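Local structure of pyridoxamine 5-phosphate-dependent dehydrase (Escherichia coli, 3B8X) at residues V274-A279 / S301-F306; I66-F71 / E205-I210. The protein removes the C3'-hydroxyl group from GDP-4-keto-6-deoxy-D-mannose by a combined transamination and deoxygenation on the way to L-colitose of the O-antigen. The protein carries 1 engineered substitution. One frame throughout, in Å; residues are numbered along the deposited sequence.

Overall arrangement
The two contacts lie on opposite sides of the chain's centre, about 33 Å apart between their centres and about 20 Å between nearest atoms, and they share no helix or strand. Contact 2 comes first along the chain and is complete before contact 1 opens; it joins the end of helix 58-68 to the start of helix 205-214 beside the mostly parallel mixed sheet of the large domain. Contact 1 sets the long helix 255-286 against the loop leading into strand 305-310 of the smaller antiparallel sheet. They thus lie in the two parts of the subunit, one built on each sheet: contact 1 reaches toward the bound nucleotide-sugar adduct, whereas contact 2 borders the second subunit of the dimer.

Contact 1: residues V274-A279 / S301-F306; sequences VRRKNA and SSWFGF
Ala279 and Trp303 form the tight part of this contact. The CB of Ala279 lies over the five-membered ring of the indole, 3.4 Å from Trp303 CG, a CH-pi contact; alanine suits the place because its short methyl lets the helix backbone come close to the indole face. Phe306 adds its CE2 at 3.7 Å from Ala279 CA.

Arg275 makes a buried polar grip. Extended from CG to NE, it is long enough for NH1 to reach two successive carbonyls, Trp303 O at 3.0 Å and Phe304 O at 3.1 Å. Both lie in the guanidinium plane, but NH1 stands above each carbonyl plane, and the bond to Trp303 O is bent to 137°. One water accepts from Arg275 NH2 and donates to Phe304 O, bracing the group. The looser, solvent-facing margin belongs to partly exposed Arg276, which bends at chi3 (61°) so that NH1 meets a lone pair of Ser301 O at 2.8 Å; Glu297 takes the same NH1 in a salt bridge.

The contact thus joins long helix 255-286 to the small antiparallel sheet of this PLP-dependent aminotransferase-type fold: Phe306 pairs with Val371 of strand 368-372, while Phe304 packs on Phe370 beside the bound adduct of cofactor and GDP-sugar.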
loop_
_atom_site.group_PDB
_atom_site.type_symbol
_atom_site.label_atom_id
_atom_site.label_comp_id
_atom_site.label_asym_id
_atom_site.label_seq_id
_atom_site.Cartn_x
_atom_site.Cartn_y
_atom_site.Cartn_z
ATOM N N VAL B 274 -9.988 12.494 -27.677
ATOM C CA VAL B 274 -11.376 12.009 -27.726
ATOM C C VAL B 274 -12.178 12.592 -26.580
ATOM O O VAL B 274 -13.312 13.063 -26.749
ATOM C CB VAL B 274 -11.464 10.491 -27.711
ATOM C CG1 VAL B 274 -12.918 10.059 -27.760
ATOM C CG2 VAL B 274 -10.745 9.922 -28.912
ATOM N N ARG B 275 -11.595 12.507 -25.387
ATOM C CA ARG B 275 -12.237 13.031 -24.193
ATOM C C ARG B 275 -12.526 14.521 -24.332
ATOM O O ARG B 275 -13.589 14.981 -23.933
ATOM C CB ARG B 275 -11.340 12.836 -22.983
ATOM C CG ARG B 275 -11.317 11.420 -22.460
ATOM C CD ARG B 275 -10.476 11.413 -21.220
ATOM N NE ARG B 275 -10.531 10.117 -20.572
ATOM C CZ ARG B 275 -11.287 9.870 -19.521
ATOM N NH1 ARG B 275 -12.040 10.829 -18.980
ATOM N NH2 ARG B 275 -11.304 8.644 -19.045
ATOM N N ARG B 276 -11.565 15.298 -24.816
ATOM C CA ARG B 276 -11.858 16.732 -25.016
ATOM C C ARG B 276 -12.915 16.967 -26.106
ATOM O O ARG B 276 -13.749 17.875 -25.992
ATOM C CB ARG B 276 -10.591 17.600 -25.224
ATOM C CG ARG B 276 -9.745 17.721 -23.950
ATOM C CD ARG B 276 -8.300 18.209 -24.215
ATOM N NE ARG B 276 -8.380 19.525 -24.821
ATOM C CZ ARG B 276 -8.899 20.588 -24.215
ATOM N NH1 ARG B 276 -9.345 20.507 -22.964
ATOM N NH2 ARG B 276 -8.979 21.734 -24.871
ATOM N N LYS B 277 -12.937 16.154 -27.163
ATOM C CA LYS B 277 -13.995 16.402 -28.156
ATOM C C LYS B 277 -15.338 16.062 -27.524
ATOM O O LYS B 277 -16.340 16.726 -27.764
ATOM C CB LYS B 277 -13.802 15.590 -29.427
ATOM C CG LYS B 277 -14.669 16.081 -30.558
ATOM C CD LYS B 277 -13.885 16.250 -31.846
ATOM C CE LYS B 277 -14.816 16.677 -32.985
ATOM N NZ LYS B 277 -15.197 15.563 -33.918
ATOM N N ASN B 278 -15.335 15.086 -26.628
ATOM C CA ASN B 278 -16.600 14.734 -26.000
ATOM C C ASN B 278 -17.003 15.925 -25.175
ATOM O O ASN B 278 -18.172 16.251 -25.073
ATOM C CB ASN B 278 -16.447 13.534 -25.054
ATOM C CG ASN B 278 -16.411 12.207 -25.790
ATOM O OD1 ASN B 278 -16.975 12.055 -26.877
ATOM N ND2 ASN B 278 -15.751 11.223 -25.183
ATOM N N ALA B 279 -16.015 16.544 -24.552
ATOM C CA ALA B 279 -16.298 17.666 -23.655
ATOM C C ALA B 279 -16.867 18.823 -24.465
ATOM O O ALA B 279 -17.710 19.564 -23.993
ATOM C CB ALA B 279 -15.035 18.086 -22.895
ATOM N N SER B 301 -8.353 21.231 -19.788
ATOM C CA SER B 301 -8.771 20.138 -18.925
ATOM C C SER B 301 -8.699 18.783 -19.627
ATOM O O SER B 301 -8.823 18.689 -20.850
ATOM C CB SER B 301 -10.209 20.439 -18.463
ATOM O OG SER B 301 -10.801 19.388 -17.734
ATOM N N SER B 302 -8.478 17.710 -18.859
ATOM C CA SER B 302 -8.469 16.378 -19.467
ATOM C C SER B 302 -9.833 15.737 -19.220
ATOM O O SER B 302 -10.048 14.576 -19.559
ATOM C CB SER B 302 -7.318 15.468 -18.980
ATOM O OG SER B 302 -7.246 15.388 -17.554
ATOM N N TRP B 303 -10.768 16.498 -18.650
ATOM C CA TRP B 303 -12.162 16.059 -18.516
ATOM C C TRP B 303 -12.342 14.629 -18.052
ATOM O O TRP B 303 -12.779 13.758 -18.821
ATOM C CB TRP B 303 -12.888 16.251 -19.872
ATOM C CG TRP B 303 -12.995 17.712 -20.251
ATOM C CD1 TRP B 303 -12.176 18.421 -21.101
ATOM C CD2 TRP B 303 -13.915 18.668 -19.699
ATOM N NE1 TRP B 303 -12.541 19.757 -21.118
ATOM C CE2 TRP B 303 -13.596 19.935 -20.258
ATOM C CE3 TRP B 303 -14.994 18.571 -18.791
ATOM C CZ2 TRP B 303 -14.327 21.092 -19.957
ATOM C CZ3 TRP B 303 -15.747 19.736 -18.502
ATOM C CH2 TRP B 303 -15.409 20.971 -19.100
ATOM N N PHE B 304 -12.117 14.389 -16.769
ATOM C CA PHE B 304 -12.179 13.042 -16.227
ATOM C C PHE B 304 -13.614 12.533 -16.303
ATOM O O PHE B 304 -13.880 11.352 -16.581
ATOM C CB PHE B 304 -11.675 13.117 -14.781
ATOM C CG PHE B 304 -11.863 11.859 -14.003
ATOM C CD1 PHE B 304 -10.853 10.897 -13.962
ATOM C CD2 PHE B 304 -13.028 11.677 -13.276
ATOM C CE1 PHE B 304 -11.018 9.735 -13.209
ATOM C CE2 PHE B 304 -13.243 10.532 -12.538
ATOM C CZ PHE B 304 -12.228 9.538 -12.491
ATOM N N GLY B 305 -14.537 13.441 -16.028
ATOM C CA GLY B 305 -15.969 13.164 -16.052
ATOM C C GLY B 305 -16.715 14.465 -16.268
ATOM O O GLY B 305 -16.109 15.522 -16.328
ATOM N N PHE B 306 -18.031 14.389 -16.334
ATOM C CA PHE B 306 -18.883 15.551 -16.554
ATOM C C PHE B 306 -19.734 15.883 -15.338
ATOM O O PHE B 306 -20.749 15.207 -15.068
ATOM C CB PHE B 306 -19.802 15.206 -17.731
ATOM C CG PHE B 306 -19.069 15.078 -19.020
ATOM C CD1 PHE B 306 -19.250 13.966 -19.843
ATOM C CD2 PHE B 306 -18.142 16.060 -19.380
ATOM C CE1 PHE B 306 -18.599 13.893 -21.074
ATOM C CE2 PHE B 306 -17.450 15.997 -20.594
ATOM C CZ PHE B 306 -17.657 14.876 -21.411
HETATM O O HOH W 1 -12.618 8.787 -16.333
#

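Contact 2: residues I66-F71 / E205-I210; sequences IAALFF and EEIYHI
Apolar side chains carry the direct packing between 66-71 and 205-210, and no hydrogen bond crosses from one to the other. Ala68 and Ile210 make its centre. Ile210 holds CG2 anti to its backbone N, and this branch presses on the methyl of Ala68 at 3.6 Å. With only a CB on Ala68, the two backbones can approach to 6.0 Å between the CA atoms of this pair. The same CG2 also faces CB of Phe71, at 4.1 Å, and lies at the edge of the Phe71 ring, near its plane. The other branch of Ile210 takes a different route: chi2 of 159° extends it so that CD1 ends 3.6 Å from Phe71 O. The beta-branched residue thus serves two neighbours: one branch lies against the CB atoms of Ala68 and Phe71, the other against the carbonyl of Phe71. One helical turn earlier, Ile207 folds back its longer branch (chi1 -69°, chi2 -76°) and brings CD1 to CD2 of Leu69 at 4.1 Å, the two chains crossing obliquely.

Backbone bonds shape the surface that the isoleucines meet. Phe71 N donates to Ala68 O at 3.0 Å, closing a type I turn from Ala68 to Phe71, which bends the chain past Ile210.

Among charged groups, Glu206 is partly exposed, and its OE2 accepts from a backbone N. Glutamate is long enough to carry its carboxylate from the helix to that N of Lys73, in the same chain just past the turn.

Beneath the contact, Leu69 and Ile207 both rest on Met181 of strand 181-185, while Tyr208 stacks with Tyr51 of strand 51-55. The Phe71 ring meets Tyr349 of the second subunit edge-to-face, so the contact rests on the large sheet through Met181 and reaches the second subunit through Phe71.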
loop_
_atom_site.group_PDB
_atom_site.type_symbol
_atom_site.label_atom_id
_atom_site.label_comp_id
_atom_site.label_asym_id
_atom_site.label_seq_id
_atom_site.Cartn_x
_atom_site.Cartn_y
_atom_site.Cartn_z
ATOM N N ILE B 66 3.641 12.715 0.805
ATOM C CA ILE B 66 3.700 13.335 2.150
ATOM C C ILE B 66 4.859 12.799 3.007
ATOM O O ILE B 66 5.606 13.521 3.659
ATOM C CB ILE B 66 2.351 13.103 2.912
ATOM C CG1 ILE B 66 1.214 13.683 2.089
ATOM C CG2 ILE B 66 2.392 13.716 4.297
ATOM C CD1 ILE B 66 1.477 15.142 1.677
ATOM N N ALA B 67 4.985 11.491 3.060
ATOM C CA ALA B 67 6.036 10.903 3.870
ATOM C C ALA B 67 7.431 11.384 3.504
ATOM O O ALA B 67 8.284 11.663 4.359
ATOM C CB ALA B 67 5.962 9.421 3.736
ATOM N N ALA B 68 7.725 11.393 2.216
ATOM C CA ALA B 68 9.057 11.809 1.818
ATOM C C ALA B 68 9.498 13.146 2.403
ATOM O O ALA B 68 10.669 13.329 2.654
ATOM C CB ALA B 68 9.148 11.845 0.322
ATOM N N LEU B 69 8.570 14.085 2.569
ATOM C CA LEU B 69 8.895 15.402 3.080
ATOM C C LEU B 69 9.405 15.408 4.515
ATOM O O LEU B 69 9.975 16.384 4.983
ATOM C CB LEU B 69 7.703 16.344 2.946
ATOM C CG LEU B 69 7.249 16.549 1.504
ATOM C CD1 LEU B 69 5.871 17.219 1.399
ATOM C CD2 LEU B 69 8.310 17.282 0.719
ATOM N N PHE B 70 9.239 14.287 5.198
ATOM C CA PHE B 70 9.677 14.183 6.575
ATOM C C PHE B 70 11.084 13.630 6.618
ATOM O O PHE B 70 11.738 13.636 7.656
ATOM C CB PHE B 70 8.732 13.263 7.360
ATOM C CG PHE B 70 7.398 13.884 7.669
ATOM C CD1 PHE B 70 6.481 14.135 6.647
ATOM C CD2 PHE B 70 7.056 14.214 8.991
ATOM C CE1 PHE B 70 5.285 14.767 6.918
ATOM C CE2 PHE B 70 5.874 14.879 9.278
ATOM C CZ PHE B 70 4.952 15.111 8.253
ATOM N N PHE B 71 11.520 13.118 5.476
ATOM C CA PHE B 71 12.750 12.345 5.361
ATOM C C PHE B 71 13.859 13.042 4.633
ATOM O O PHE B 71 14.941 12.492 4.471
ATOM C CB PHE B 71 12.481 10.926 4.783
ATOM C CG PHE B 71 11.435 10.154 5.549
ATOM C CD1 PHE B 71 10.382 9.546 4.904
ATOM C CD2 PHE B 71 11.474 10.081 6.931
ATOM C CE1 PHE B 71 9.421 8.872 5.639
ATOM C CE2 PHE B 71 10.495 9.444 7.669
ATOM C CZ PHE B 71 9.466 8.833 7.024
ATOM N N GLU B 205 16.073 15.334 -7.192
ATOM C CA GLU B 205 16.830 14.098 -7.058
ATOM C C GLU B 205 16.813 13.506 -5.658
ATOM O O GLU B 205 16.829 12.279 -5.547
ATOM C CB GLU B 205 18.266 14.263 -7.552
ATOM C CG GLU B 205 19.107 12.990 -7.416
ATOM C CD GLU B 205 20.491 13.141 -8.059
ATOM O OE1 GLU B 205 21.036 14.260 -7.958
ATOM O OE2 GLU B 205 21.003 12.154 -8.638
ATOM N N GLU B 206 16.792 14.340 -4.603
ATOM C CA GLU B 206 16.733 13.819 -3.214
ATOM C C GLU B 206 15.385 13.159 -2.923
ATOM O O GLU B 206 15.312 12.055 -2.355
ATOM C CB GLU B 206 16.985 14.866 -2.117
ATOM C CG GLU B 206 17.107 14.223 -0.708
ATOM C CD GLU B 206 17.113 15.246 0.424
ATOM O OE1 GLU B 206 16.738 16.395 0.130
ATOM O OE2 GLU B 206 17.410 14.902 1.598
ATOM N N ILE B 207 14.328 13.871 -3.297
ATOM C CA ILE B 207 12.979 13.358 -3.141
ATOM C C ILE B 207 12.857 12.044 -3.916
ATOM O O ILE B 207 12.297 11.081 -3.410
ATOM C CB ILE B 207 11.967 14.369 -3.664
ATOM C CG1 ILE B 207 11.939 15.585 -2.746
ATOM C CG2 ILE B 207 10.588 13.780 -3.674
ATOM C CD1 ILE B 207 11.196 15.370 -1.450
ATOM N N TYR B 208 13.324 12.034 -5.163
ATOM C CA TYR B 208 13.355 10.844 -6.025
ATOM C C TYR B 208 14.005 9.662 -5.294
ATOM O O TYR B 208 13.435 8.593 -5.128
ATOM C CB TYR B 208 14.212 11.160 -7.245
ATOM C CG TYR B 208 14.342 9.988 -8.182
ATOM C CD1 TYR B 208 13.226 9.212 -8.495
ATOM C CD2 TYR B 208 15.560 9.637 -8.761
ATOM C CE1 TYR B 208 13.290 8.114 -9.356
ATOM C CE2 TYR B 208 15.646 8.509 -9.613
ATOM C CZ TYR B 208 14.507 7.780 -9.929
ATOM O OH TYR B 208 14.545 6.714 -10.797
ATOM N N HIS B 209 15.211 9.855 -4.792
ATOM C CA HIS B 209 15.838 8.783 -4.043
ATOM C C HIS B 209 15.050 8.419 -2.783
ATOM O O HIS B 209 14.907 7.234 -2.472
ATOM C CB HIS B 209 17.305 9.161 -3.735
ATOM C CG HIS B 209 18.159 9.190 -4.966
ATOM N ND1 HIS B 209 19.457 9.669 -4.984
ATOM C CD2 HIS B 209 17.878 8.805 -6.234
ATOM C CE1 HIS B 209 19.940 9.553 -6.210
ATOM N NE2 HIS B 209 18.999 9.043 -6.989
ATOM N N ILE B 210 14.499 9.410 -2.077
ATOM C CA ILE B 210 13.749 9.087 -0.860
ATOM C C ILE B 210 12.564 8.227 -1.252
ATOM O O ILE B 210 12.197 7.274 -0.562
ATOM C CB ILE B 210 13.209 10.335 -0.138
ATOM C CG1 ILE B 210 14.336 11.083 0.613
ATOM C CG2 ILE B 210 12.174 9.918 0.868
ATOM C CD1 ILE B 210 14.052 12.598 0.958
#